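Local coordinates for protein pollen allergen Phl p 6 (Phleum pratense, PDB 6TRK) that is a grass pollen allergen whose biological role in the plant is not established, here in a variant designed for a more stable fold, at residues 57-62 against 95-100. The protein carries 1 engineered substitution. Sequence-based numbering, arbitrary orientation. Where two conformers were deposited one is given.
Sequences PQLVPK and RIIAGT
Ile97 reaches over from the last turn of helix 82-98 and lays its delta methyl against the root of the Lys62 side chain, with CD1 of Ile97 3.8 Å from CB of Lys62. Ile97 CD1 also lies 3.9 Å from Lys62 C, so it packs on backbone as well as side chain. The two beta carbons, Lys62 CB and Ile97 CB, are 4.2 Å apart, and both CB bonds point into the contact. Ile97 gets there with CG1 set between its backbone N and carbonyl carbon (chi1 73°) and the chain then stretched out to CD1 (chi2 161°); its other branch, CG2, faces the carbonyl oxygen of Lys62. From the more buried side, Leu59 CD1 approaches Ile97 CD1 more loosely, at 4.5 Å.

Lys62 works at both ends. Its first carbon gives Ile97 an apolar surface, while the rest of the chain, CG anti to the carbonyl carbon (chi1 -67°) and fully extended beyond it, runs along the outside to a water. Lys62 NZ donates to that water over 2.7 Å, and the water in turn donates to the carbonyl oxygen of Ile97, with 2.9 Å between its oxygen and Ile97 O. The polar link between the segments is thus indirect, and it lands in the last turn of helix 82-98; just beyond, the helix closes in a Schellman motif at Gly99, of positive phi, with Gly99 N bonded to Ile96 O and Thr100 N to Arg95 O.

In this four-helix bundle the contact joins the start of helix 60-76 to the end of helix 82-98. Ile97 continues onto Leu63 and Val66 of helix 60-76, while Leu59 packs on Leu10 of helix 2-23 and Val60 turns to Ala52 and Val53 of helix 30-55.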
loop_
_atom_site.group_PDB
_atom_site.type_symbol
_atom_site.label_atom_id
_atom_site.label_comp_id
_atom_site.label_asym_id
_atom_site.label_seq_id
_atom_site.Cartn_x
_atom_site.Cartn_y
_atom_site.Cartn_z
ATOM N N PRO A 57 -8.044 9.876 12.419
ATOM C CA PRO A 57 -6.714 9.650 12.990
ATOM C C PRO A 57 -6.550 8.298 13.652
ATOM O O PRO A 57 -5.410 7.842 13.784
ATOM C CB PRO A 57 -6.549 10.803 13.995
ATOM C CG PRO A 57 -7.914 11.429 14.138
ATOM C CD PRO A 57 -8.680 11.118 12.901
ATOM N N GLN A 58 -7.643 7.633 14.052
ATOM C CA GLN A 58 -7.547 6.294 14.611
ATOM C C GLN A 58 -7.029 5.280 13.597
ATOM O O GLN A 58 -6.533 4.219 13.981
ATOM C CB GLN A 58 -8.927 5.857 15.131
ATOM C CG GLN A 58 -9.965 5.635 14.037
ATOM C CD GLN A 58 -10.707 6.911 13.561
ATOM O OE1 GLN A 58 -10.360 8.065 13.902
ATOM N NE2 GLN A 58 -11.747 6.698 12.758
ATOM N N LEU A 59 -7.152 5.574 12.304
ATOM C CA LEU A 59 -6.662 4.665 11.271
ATOM C C LEU A 59 -5.161 4.790 11.056
ATOM O O LEU A 59 -4.545 3.898 10.468
ATOM C CB LEU A 59 -7.404 4.955 9.972
ATOM C CG LEU A 59 -7.181 4.093 8.733
ATOM C CD1 LEU A 59 -7.610 2.674 9.014
ATOM C CD2 LEU A 59 -7.967 4.663 7.578
ATOM N N VAL A 60 -4.556 5.905 11.490
ATOM C CA VAL A 60 -3.166 6.179 11.117
ATOM C C VAL A 60 -2.209 5.087 11.591
ATOM O O VAL A 60 -1.331 4.687 10.807
ATOM C CB VAL A 60 -2.757 7.576 11.617
ATOM C CG1 VAL A 60 -1.270 7.794 11.450
ATOM C CG2 VAL A 60 -3.538 8.612 10.861
ATOM N N PRO A 61 -2.278 4.602 12.838
ATOM C CA PRO A 61 -1.342 3.536 13.245
ATOM C C PRO A 61 -1.494 2.269 12.443
ATOM O O PRO A 61 -0.512 1.525 12.271
ATOM C CB PRO A 61 -1.691 3.273 14.716
ATOM C CG PRO A 61 -2.510 4.430 15.143
ATOM C CD PRO A 61 -3.142 5.039 13.953
ATOM N N LYS A 62 -2.717 1.983 11.978
ATOM C CA LYS A 62 -2.924 0.802 11.136
ATOM C C LYS A 62 -2.293 1.009 9.753
ATOM O O LYS A 62 -1.612 0.113 9.248
ATOM C CB LYS A 62 -4.420 0.523 11.027
ATOM C CG LYS A 62 -5.065 0.076 12.355
ATOM C CD LYS A 62 -6.577 -0.100 12.148
ATOM C CE LYS A 62 -7.323 -0.391 13.423
ATOM N NZ LYS A 62 -8.778 -0.519 13.115
ATOM N N ARG A 95 -5.497 -5.687 3.469
ATOM C CA ARG A 95 -6.688 -6.506 3.680
ATOM C C ARG A 95 -6.826 -6.928 5.136
ATOM O O ARG A 95 -7.943 -7.023 5.650
ATOM C CB ARG A 95 -6.655 -7.712 2.733
ATOM C CG ARG A 95 -6.957 -7.320 1.282
ATOM C CD ARG A 95 -7.241 -8.520 0.355
ATOM N NE ARG A 95 -6.026 -9.238 -0.026
ATOM C CZ ARG A 95 -5.271 -8.959 -1.099
ATOM N NH1 ARG A 95 -4.193 -9.693 -1.340
ATOM N NH2 ARG A 95 -5.589 -7.973 -1.925
ATOM N N ILE A 96 -5.712 -7.138 5.837
ATOM C CA ILE A 96 -5.797 -7.499 7.240
ATOM C C ILE A 96 -6.384 -6.340 8.053
ATOM O O ILE A 96 -7.312 -6.534 8.847
ATOM C CB ILE A 96 -4.431 -7.966 7.754
ATOM C CG1 ILE A 96 -4.087 -9.323 7.117
ATOM C CG2 ILE A 96 -4.417 -8.057 9.267
ATOM C CD1 ILE A 96 -2.673 -9.739 7.281
ATOM N N ILE A 97 -5.857 -5.118 7.876
ATOM C CA ILE A 97 -6.387 -4.021 8.680
ATOM C C ILE A 97 -7.813 -3.676 8.267
ATOM O O ILE A 97 -8.572 -3.125 9.077
ATOM C CB ILE A 97 -5.475 -2.772 8.671
ATOM C CG1 ILE A 97 -5.519 -2.031 7.346
ATOM C CG2 ILE A 97 -4.042 -3.161 9.013
ATOM C CD1 ILE A 97 -5.027 -0.591 7.427
ATOM N N ALA A 98 -8.215 -4.010 7.045
ATOM C CA ALA A 98 -9.584 -3.768 6.589
ATOM C C ALA A 98 -10.562 -4.833 7.075
ATOM O O ALA A 98 -11.794 -4.662 6.922
ATOM C CB ALA A 98 -9.585 -3.698 5.056
ATOM N N GLY A 99 -10.055 -5.909 7.660
ATOM C CA GLY A 99 -10.871 -7.032 8.102
ATOM C C GLY A 99 -11.393 -7.902 6.994
ATOM O O GLY A 99 -12.460 -8.532 7.152
ATOM N N THR A 100 -10.656 -7.981 5.882
ATOM C CA THR A 100 -11.024 -8.838 4.748
ATOM C C THR A 100 -10.499 -10.250 4.975
ATOM O O THR A 100 -9.289 -10.426 5.085
ATOM C CB THR A 100 -10.437 -8.249 3.475
ATOM O OG1 THR A 100 -10.938 -6.914 3.298
ATOM C CG2 THR A 100 -10.745 -9.105 2.273
HETATM O O HOH W 1 -8.648 -2.915 11.951
#